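PDB 6HVG: alternansucrase from Leuconostoc mesenteroides, which belongs to glycoside hydrolase family 70 and joins a TIM-barrel-type catalytic domain to repeats related to choline- and cell-wall-binding modules. Local coordinates for residues Q531-Y537 with M1248-I1253; K554-Q558 with G571-F576; Q558-I562 with N662-Y668. All blocks are in the same frame, centred on the assembly; numbering follows the deposited sequence.

Interaction 1: Q531-Y537 with M1248-I1253; sequences QGGFLAY and MNGTNI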
loop_
_atom_site.group_PDB
_atom_site.type_symbol
_atom_site.label_atom_id
_atom_site.label_comp_id
_atom_site.label_asym_id
_atom_site.label_seq_id
_atom_site.Cartn_x
_atom_site.Cartn_y
_atom_site.Cartn_z
ATOM N N GLN A 531 -2.513 3.706 3.756
ATOM C CA GLN A 531 -3.338 4.795 4.280
ATOM C C GLN A 531 -3.189 6.182 3.642
ATOM O O GLN A 531 -3.857 7.133 4.067
ATOM C CB GLN A 531 -3.101 4.887 5.779
ATOM C CG GLN A 531 -3.859 3.837 6.558
ATOM C CD GLN A 531 -3.669 3.998 8.029
ATOM O OE1 GLN A 531 -2.553 4.125 8.495
ATOM N NE2 GLN A 531 -4.759 3.997 8.771
ATOM N N GLY A 532 -2.332 6.311 2.641
ATOM C CA GLY A 532 -2.266 7.534 1.880
ATOM C C GLY A 532 -1.143 8.503 2.202
ATOM O O GLY A 532 -1.013 9.512 1.521
ATOM N N GLY A 533 -0.333 8.216 3.221
ATOM C CA GLY A 533 0.862 9.035 3.490
ATOM C C GLY A 533 1.114 9.290 4.964
ATOM O O GLY A 533 0.221 9.151 5.779
ATOM N N PHE A 534 2.334 9.682 5.302
ATOM C CA PHE A 534 2.725 9.846 6.694
ATOM C C PHE A 534 3.250 11.227 7.033
ATOM O O PHE A 534 3.847 11.902 6.180
ATOM C CB PHE A 534 3.841 8.873 7.042
ATOM C CG PHE A 534 3.530 7.455 6.729
ATOM C CD1 PHE A 534 2.618 6.742 7.487
ATOM C CD2 PHE A 534 4.159 6.829 5.691
ATOM C CE1 PHE A 534 2.324 5.433 7.194
ATOM C CE2 PHE A 534 3.884 5.510 5.406
ATOM C CZ PHE A 534 2.972 4.813 6.165
ATOM N N LEU A 535 3.090 11.576 8.312
ATOM C CA LEU A 535 3.644 12.770 8.913
ATOM C C LEU A 535 4.602 12.376 10.027
ATOM O O LEU A 535 4.245 11.591 10.885
ATOM C CB LEU A 535 2.543 13.601 9.536
ATOM C CG LEU A 535 1.493 14.162 8.583
ATOM C CD1 LEU A 535 0.415 14.900 9.371
ATOM C CD2 LEU A 535 2.153 15.074 7.582
ATOM N N ALA A 536 5.826 12.903 10.005
ATOM C CA ALA A 536 6.763 12.663 11.089
ATOM C C ALA A 536 6.703 13.839 12.064
ATOM O O ALA A 536 6.828 14.985 11.657
ATOM C CB ALA A 536 8.164 12.496 10.555
ATOM N N TYR A 537 6.522 13.552 13.348
ATOM C CA TYR A 537 6.500 14.584 14.356
ATOM C C TYR A 537 7.912 15.073 14.652
ATOM O O TYR A 537 8.874 14.303 14.598
ATOM C CB TYR A 537 5.863 14.092 15.656
ATOM C CG TYR A 537 4.436 13.598 15.551
ATOM C CD1 TYR A 537 3.601 13.992 14.539
ATOM C CD2 TYR A 537 3.920 12.724 16.503
ATOM C CE1 TYR A 537 2.299 13.497 14.441
ATOM C CE2 TYR A 537 2.616 12.260 16.427
ATOM C CZ TYR A 537 1.817 12.653 15.388
ATOM O OH TYR A 537 0.550 12.184 15.297
ATOM N N MET A 1248 5.432 9.206 20.242
ATOM C CA MET A 1248 5.103 8.774 18.882
ATOM C C MET A 1248 6.068 9.359 17.863
ATOM O O MET A 1248 6.538 10.473 18.018
ATOM C CB MET A 1248 3.677 9.221 18.513
ATOM C CG MET A 1248 2.581 8.699 19.432
ATOM S SD MET A 1248 2.241 6.957 19.215
ATOM C CE MET A 1248 1.260 6.642 20.656
ATOM N N ASN A 1249 6.333 8.603 16.803
ATOM C CA ASN A 1249 7.093 9.086 15.668
ATOM C C ASN A 1249 6.227 9.861 14.706
ATOM O O ASN A 1249 6.693 10.800 14.060
ATOM C CB ASN A 1249 7.721 7.922 14.916
ATOM C CG ASN A 1249 8.838 7.252 15.697
ATOM O OD1 ASN A 1249 9.487 7.873 16.531
ATOM N ND2 ASN A 1249 9.050 5.966 15.436
ATOM N N GLY A 1250 4.966 9.483 14.591
ATOM C CA GLY A 1250 4.087 10.182 13.675
ATOM C C GLY A 1250 2.754 9.514 13.495
ATOM O O GLY A 1250 2.294 8.780 14.377
ATOM N N THR A 1251 2.118 9.808 12.367
ATOM C CA THR A 1251 0.775 9.343 12.078
ATOM C C THR A 1251 0.585 9.255 10.567
ATOM O O THR A 1251 1.301 9.878 9.805
ATOM C CB THR A 1251 -0.300 10.295 12.654
ATOM O OG1 THR A 1251 -1.598 9.868 12.222
ATOM C CG2 THR A 1251 -0.090 11.715 12.179
ATOM N N ASN A 1252 -0.390 8.463 10.149
ATOM C CA ASN A 1252 -0.890 8.559 8.801
ATOM C C ASN A 1252 -1.622 9.898 8.683
ATOM O O ASN A 1252 -2.171 10.398 9.665
ATOM C CB ASN A 1252 -1.838 7.400 8.481
ATOM C CG ASN A 1252 -3.035 7.362 9.401
ATOM O OD1 ASN A 1252 -2.890 7.326 10.628
ATOM N ND2 ASN A 1252 -4.223 7.369 8.824
ATOM N N ILE A 1253 -1.609 10.490 7.495
ATOM C CA ILE A 1253 -2.232 11.780 7.287
ATOM C C ILE A 1253 -3.714 11.742 7.669
ATOM O O ILE A 1253 -4.417 10.801 7.323
ATOM C CB ILE A 1253 -2.067 12.288 5.841
ATOM C CG1 ILE A 1253 -2.672 11.328 4.828
ATOM C CG2 ILE A 1253 -0.616 12.558 5.538
ATOM C CD1 ILE A 1253 -2.557 11.797 3.396
HETATM O O HOH W 1 -4.737 8.103 6.255
HETATM O O HOH W 2 9.639 11.607 13.714
#
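Leu535 and Thr1251 face each other as a hydrogen-bonded pair and use both backbone bonds of an antiparallel bridge. The Leu535 N to Thr1251 O bond is 2.9 Å and almost straight, with 171° at the hydrogen; the return bond, Thr1251 N to Leu535 O, is 3.1 Å. The ladder carries on at either end. Ile1253 N gives to Gly533 O at 2.8 Å, and Tyr537 N gives to Asn1249 O, also 2.8 Å. Phe534 and Ala536 send their backbone groups the other way, to Val1175 and Thr1173, while Asn1249 and Gly1250 bond to Asp581. Water deals with the ends: one molecule donates to Gln531 O and Ile1253 O and accepts from Asn1252 ND2, 2.7 Å away, and a second donates to Tyr537 O and Asn1249 O. Thr1251 holds OG1 opposite its own backbone N (chi1 174°), which lets the hydroxyl donate to Asn1252 O at 2.7 Å. The amides of Gln531 and Asn1252 lie stacked with planes 8° apart but do not bond to each other; Gln531 spends its OE1 on Ala579 N and its NE2 on Met1099 O. Tyr537 lays its ring face over Gly1250, whose CA sits 3.6 Å from the ring centroid in a CH-pi contact. Strands 534-537 and 1248-1252, over 700 residues apart in sequence, are thus central neighbours in an antiparallel sheet of six strands, consistent with domain B of family 70 enzymes, which is assembled from separate parts of the chain.

Interaction 2: K554-Q558 with G571-F576; sequences KLGRQ and GKGSEF. With CA (calcium ion), chain C.
Gly556 and Gly573 bring two parts of one long loop together, their CA atoms 3.6 Å apart, and three hydrogen bonds tie the crossing. Gly573 N donates to Gly556 O at 3.1 Å. Gly556 N donates in turn to Glu575 OE1 at 3.2 Å, reaching that oxygen on its anti side and somewhat out of the carboxylate plane. At the far end Gln558 stretches its side chain past Gly573 CA until NE2 meets Gly571 O at 2.8 Å; this acceptor lies in the plane of the Gln558 amide, but the donor comes in above the carbonyl plane of Gly571. Metal coordination is the second kind of contact. Glu575 grips the calcium ion twice, through its backbone O and through OE2 at 2.1 Å, and the chain's bend at chi2 (60°) turns OE2 onto the ion. Asp581, Asn625, Asp1159 and a water complete this calcium site, so the loop 554-558 acts as a second shell: its Gly556 N–H holds OE1, the carboxylate oxygen that does not bind the metal. Apolar contacts come from Leu555, which puts CD1 at the ring edge of Phe576, 3.9 Å from CE2, and sets CD2 against Glu575 CG, the side chains crossing at about a right angle. Lys572 adds van der Waals contact along its extended chain, which runs alongside Gly556 and passes CE 3.4 Å from Leu555 O, while its NZ goes on to bond with Arg1178 O.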
loop_
_atom_site.group_PDB
_atom_site.type_symbol
_atom_site.label_atom_id
_atom_site.label_comp_id
_atom_site.label_asym_id
_atom_site.label_seq_id
_atom_site.Cartn_x
_atom_site.Cartn_y
_atom_site.Cartn_z
ATOM N N LYS A 554 14.513 8.220 16.741
ATOM C CA LYS A 554 15.404 7.654 15.715
ATOM C C LYS A 554 14.593 6.748 14.820
ATOM O O LYS A 554 14.040 5.745 15.275
ATOM C CB LYS A 554 16.538 6.845 16.327
ATOM C CG LYS A 554 17.421 7.662 17.257
ATOM C CD LYS A 554 18.077 6.789 18.295
ATOM C CE LYS A 554 18.762 7.599 19.391
ATOM N NZ LYS A 554 20.172 7.842 19.008
ATOM N N LEU A 555 14.517 7.113 13.552
ATOM C CA LEU A 555 13.677 6.410 12.614
ATOM C C LEU A 555 14.451 5.380 11.823
ATOM O O LEU A 555 15.625 5.585 11.501
ATOM C CB LEU A 555 13.089 7.421 11.661
ATOM C CG LEU A 555 12.280 8.566 12.301
ATOM C CD1 LEU A 555 11.652 9.467 11.239
ATOM C CD2 LEU A 555 11.206 8.076 13.243
ATOM N N GLY A 556 13.817 4.241 11.558
ATOM C CA GLY A 556 14.367 3.241 10.635
ATOM C C GLY A 556 15.503 2.439 11.216
ATOM O O GLY A 556 16.374 2.003 10.481
ATOM N N ARG A 557 15.491 2.226 12.524
ATOM C CA ARG A 557 16.528 1.421 13.141
ATOM C C ARG A 557 16.164 -0.057 13.066
ATOM O O ARG A 557 16.148 -0.758 14.075
ATOM C CB ARG A 557 16.781 1.862 14.591
ATOM C CG ARG A 557 17.294 3.286 14.693
ATOM C CD ARG A 557 18.589 3.466 13.911
ATOM N NE ARG A 557 19.147 4.807 14.116
ATOM C CZ ARG A 557 19.971 5.165 15.099
ATOM N NH1 ARG A 557 20.363 4.303 16.028
ATOM N NH2 ARG A 557 20.392 6.399 15.165
ATOM N N GLN A 558 15.959 -0.540 11.848
ATOM C CA GLN A 558 15.671 -1.960 11.621
ATOM C C GLN A 558 16.947 -2.734 11.875
ATOM O O GLN A 558 17.992 -2.115 12.109
ATOM C CB GLN A 558 15.135 -2.219 10.218
ATOM C CG GLN A 558 16.084 -1.835 9.113
ATOM C CD GLN A 558 15.596 -2.244 7.742
ATOM O OE1 GLN A 558 14.731 -3.113 7.602
ATOM N NE2 GLN A 558 16.200 -1.659 6.710
ATOM N N GLY A 571 18.503 1.147 2.778
ATOM C CA GLY A 571 18.665 0.312 3.957
ATOM C C GLY A 571 18.171 0.927 5.251
ATOM O O GLY A 571 18.175 0.288 6.289
ATOM N N LYS A 572 17.781 2.187 5.220
ATOM C CA LYS A 572 17.084 2.760 6.357
ATOM C C LYS A 572 15.723 2.121 6.404
ATOM O O LYS A 572 15.060 1.975 5.370
ATOM C CB LYS A 572 16.923 4.277 6.215
ATOM C CG LYS A 572 16.375 4.946 7.463
ATOM C CD LYS A 572 15.965 6.392 7.195
ATOM C CE LYS A 572 15.690 7.126 8.491
ATOM N NZ LYS A 572 15.204 8.476 8.197
ATOM N N GLY A 573 15.295 1.770 7.605
ATOM C CA GLY A 573 14.039 1.070 7.779
ATOM C C GLY A 573 12.831 1.924 7.486
ATOM O O GLY A 573 12.851 3.137 7.712
ATOM N N SER A 574 11.774 1.289 6.990
ATOM C CA SER A 574 10.500 1.935 6.797
ATOM C C SER A 574 9.801 1.952 8.144
ATOM O O SER A 574 9.075 1.030 8.463
ATOM C CB SER A 574 9.677 1.149 5.779
ATOM O OG SER A 574 10.469 0.849 4.633
ATOM N N GLU A 575 10.045 3.004 8.923
ATOM C CA GLU A 575 9.549 3.131 10.277
ATOM C C GLU A 575 8.053 3.296 10.305
ATOM O O GLU A 575 7.389 2.868 11.258
ATOM C CB GLU A 575 10.203 4.337 10.950
ATOM C CG GLU A 575 9.880 4.538 12.440
ATOM C CD GLU A 575 10.292 3.390 13.340
ATOM O OE1 GLU A 575 11.520 3.226 13.585
ATOM O OE2 GLU A 575 9.366 2.669 13.802
ATOM N N PHE A 576 7.510 3.897 9.257
ATOM C CA PHE A 576 6.078 4.186 9.230
ATOM C C PHE A 576 5.344 3.152 8.439
ATOM O O PHE A 576 5.725 2.858 7.322
ATOM C CB PHE A 576 5.833 5.564 8.633
ATOM C CG PHE A 576 6.428 6.666 9.442
ATOM C CD1 PHE A 576 5.734 7.221 10.484
ATOM C CD2 PHE A 576 7.703 7.085 9.194
ATOM C CE1 PHE A 576 6.296 8.219 11.260
ATOM C CE2 PHE A 576 8.273 8.078 9.943
ATOM C CZ PHE A 576 7.570 8.647 10.985
HETATM CA CA CA C . 7.415 2.187 13.330
HETATM O O HOH W 3 7.099 1.837 15.653
#

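Interaction 3: Q558-I562 with N662-Y668; sequences QPINI and NGKDPQY
Tyr668 lays one ring face flat against Pro559, whose CB sits above the centre of the ring. The distance from Pro559 CB to the centroid is 3.7 Å and the approach is only 12° off the ring normal, a clear CH-pi contact. A chi1 of 177° extends the tyrosine away from its backbone N, and the ring reaches out from the helix and slides beneath the proline. The carbonyl of Pro559 also lies by the ring, its O 3.4 Å from Tyr668 CE2. Further along, the phenol tip is met by Ile562, which crosses the tyrosine at about a right angle and places CD1 3.4 Å from OH. Tyr668 belongs to helix 665-671, which follows strand 657-658 of the parallel barrel, and the loop 558-562 carrying the proline comes from the excursion between strands 534-537 and 580-582; the contact therefore pins that excursion to the TIM-type barrel. Ile560 uses two branches on the turn before the helix. Its CG2 packs on the alkyl part of Lys664, 3.9 Å from CB, the two side chains again about perpendicular, while CD1 lies 3.9 Å from Asn662 ND2, the two side chains coming from opposite directions. The Asn662 amide has its own task in the type I turn from Asn662 to Asp665: OD1 accepts Lys664 N at 2.8 Å on an in-plane lone pair, a capping bond just ahead of the helix. Asp665 turns OD1 toward the proline ring, and a water joins the two segments there, accepting from Ile560 N at 2.9 Å and donating to Asp665 OD1 at 2.8 Å.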
loop_
_atom_site.group_PDB
_atom_site.type_symbol
_atom_site.label_atom_id
_atom_site.label_comp_id
_atom_site.label_asym_id
_atom_site.label_seq_id
_atom_site.Cartn_x
_atom_site.Cartn_y
_atom_site.Cartn_z
ATOM N N GLN A 558 15.959 -0.540 11.848
ATOM C CA GLN A 558 15.671 -1.960 11.621
ATOM C C GLN A 558 16.947 -2.734 11.875
ATOM O O GLN A 558 17.992 -2.115 12.109
ATOM C CB GLN A 558 15.135 -2.219 10.218
ATOM C CG GLN A 558 16.084 -1.835 9.113
ATOM C CD GLN A 558 15.596 -2.244 7.742
ATOM O OE1 GLN A 558 14.731 -3.113 7.602
ATOM N NE2 GLN A 558 16.200 -1.659 6.710
ATOM N N PRO A 559 16.886 -4.089 11.876
ATOM C CA PRO A 559 18.101 -4.858 12.195
ATOM C C PRO A 559 19.346 -4.411 11.415
ATOM O O PRO A 559 20.372 -4.103 12.027
ATOM C CB PRO A 559 17.693 -6.287 11.876
ATOM C CG PRO A 559 16.218 -6.298 12.166
ATOM C CD PRO A 559 15.702 -4.961 11.790
ATOM N N ILE A 560 19.233 -4.305 10.096
ATOM C CA ILE A 560 20.383 -3.947 9.276
ATOM C C ILE A 560 20.777 -2.479 9.445
ATOM O O ILE A 560 21.822 -2.076 8.975
ATOM C CB ILE A 560 20.188 -4.275 7.773
ATOM C CG1 ILE A 560 19.069 -3.429 7.137
ATOM C CG2 ILE A 560 19.907 -5.759 7.573
ATOM C CD1 ILE A 560 19.008 -3.531 5.628
ATOM N N ASN A 561 19.950 -1.675 10.102
ATOM C CA ASN A 561 20.283 -0.270 10.340
ATOM C C ASN A 561 20.138 0.104 11.781
ATOM O O ASN A 561 19.769 1.236 12.093
ATOM C CB ASN A 561 19.385 0.657 9.506
ATOM C CG ASN A 561 19.834 2.103 9.567
ATOM O OD1 ASN A 561 21.015 2.386 9.512
ATOM N ND2 ASN A 561 18.888 3.017 9.692
ATOM N N ILE A 562 20.408 -0.842 12.667
ATOM C CA ILE A 562 20.157 -0.618 14.090
ATOM C C ILE A 562 20.980 0.571 14.599
ATOM O O ILE A 562 20.527 1.287 15.505
ATOM C CB ILE A 562 20.415 -1.889 14.922
ATOM C CG1 ILE A 562 19.915 -1.699 16.354
ATOM C CG2 ILE A 562 21.890 -2.253 14.882
ATOM C CD1 ILE A 562 19.877 -2.973 17.170
ATOM N N ASN A 662 13.025 -8.723 5.619
ATOM C CA ASN A 662 14.242 -8.367 4.881
ATOM C C ASN A 662 15.123 -9.581 4.659
ATOM O O ASN A 662 15.325 -10.375 5.559
ATOM C CB ASN A 662 15.059 -7.291 5.595
ATOM C CG ASN A 662 16.152 -6.707 4.708
ATOM O OD1 ASN A 662 17.178 -7.336 4.459
ATOM N ND2 ASN A 662 15.942 -5.497 4.243
ATOM N N GLY A 663 15.651 -9.698 3.449
ATOM C CA GLY A 663 16.452 -10.833 3.045
ATOM C C GLY A 663 17.752 -10.965 3.805
ATOM O O GLY A 663 18.363 -12.026 3.744
ATOM N N LYS A 664 18.183 -9.914 4.509
ATOM C CA LYS A 664 19.382 -9.974 5.330
ATOM C C LYS A 664 19.099 -10.137 6.848
ATOM O O LYS A 664 20.040 -10.161 7.648
ATOM C CB LYS A 664 20.228 -8.726 5.107
ATOM C CG LYS A 664 21.074 -8.730 3.845
ATOM C CD LYS A 664 21.813 -7.396 3.645
ATOM C CE LYS A 664 22.680 -7.033 4.863
ATOM N NZ LYS A 664 23.560 -5.832 4.721
ATOM N N ASP A 665 17.830 -10.258 7.234
ATOM C CA ASP A 665 17.462 -10.450 8.631
ATOM C C ASP A 665 17.901 -11.826 9.208
ATOM O O ASP A 665 18.346 -11.915 10.341
ATOM C CB ASP A 665 15.940 -10.285 8.816
ATOM C CG ASP A 665 15.482 -8.826 8.858
ATOM O OD1 ASP A 665 16.352 -7.941 8.872
ATOM O OD2 ASP A 665 14.241 -8.579 8.901
ATOM N N PRO A 666 17.758 -12.905 8.438
ATOM C CA PRO A 666 18.225 -14.192 8.943
ATOM C C PRO A 666 19.623 -14.165 9.520
ATOM O O PRO A 666 19.841 -14.699 10.581
ATOM C CB PRO A 666 18.193 -15.071 7.700
ATOM C CG PRO A 666 17.015 -14.561 6.964
ATOM C CD PRO A 666 17.067 -13.059 7.152
ATOM N N GLN A 667 20.551 -13.522 8.830
ATOM C CA GLN A 667 21.956 -13.507 9.229
ATOM C C GLN A 667 22.169 -12.591 10.424
ATOM O O GLN A 667 22.978 -12.904 11.293
ATOM C CB GLN A 667 22.854 -13.064 8.065
ATOM C CG GLN A 667 22.961 -14.049 6.900
ATOM C CD GLN A 667 21.666 -14.204 6.074
ATOM O OE1 GLN A 667 20.873 -13.261 5.935
ATOM N NE2 GLN A 667 21.423 -15.420 5.582
ATOM N N TYR A 668 21.437 -11.472 10.480
ATOM C CA TYR A 668 21.424 -10.639 11.680
ATOM C C TYR A 668 20.975 -11.453 12.892
ATOM O O TYR A 668 21.663 -11.500 13.896
ATOM C CB TYR A 668 20.487 -9.441 11.519
ATOM C CG TYR A 668 20.399 -8.584 12.762
ATOM C CD1 TYR A 668 19.482 -8.871 13.770
ATOM C CD2 TYR A 668 21.233 -7.497 12.932
ATOM C CE1 TYR A 668 19.422 -8.104 14.919
ATOM C CE2 TYR A 668 21.167 -6.720 14.067
ATOM C CZ TYR A 668 20.269 -7.013 15.061
ATOM O OH TYR A 668 20.244 -6.222 16.188
HETATM O O HOH W 4 16.706 -5.135 8.908
#

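Interaction 2 is the middle member of the three: its centre lies 14 Å from that of interaction 1 and 11 Å from that of interaction 3, whereas interactions 1 and 3 come no nearer than about 10 Å between nearest atoms. Toward the sheet, Phe576 packs on Phe534, and Asn1249 CG sits 3.5 Å from Leu555 CD2. Asn1249 also bonds to Asp581, a calcium ligand, so the strand pair borders the metal site that Glu575 helps form. Toward the helix, interaction 3 shares Gln558 with interaction 2, and Asn561 ND2 probably bonds to Gly556 O at 2.8 Å. The side chain of Gln558 remains about 9 Å from the calcium ion.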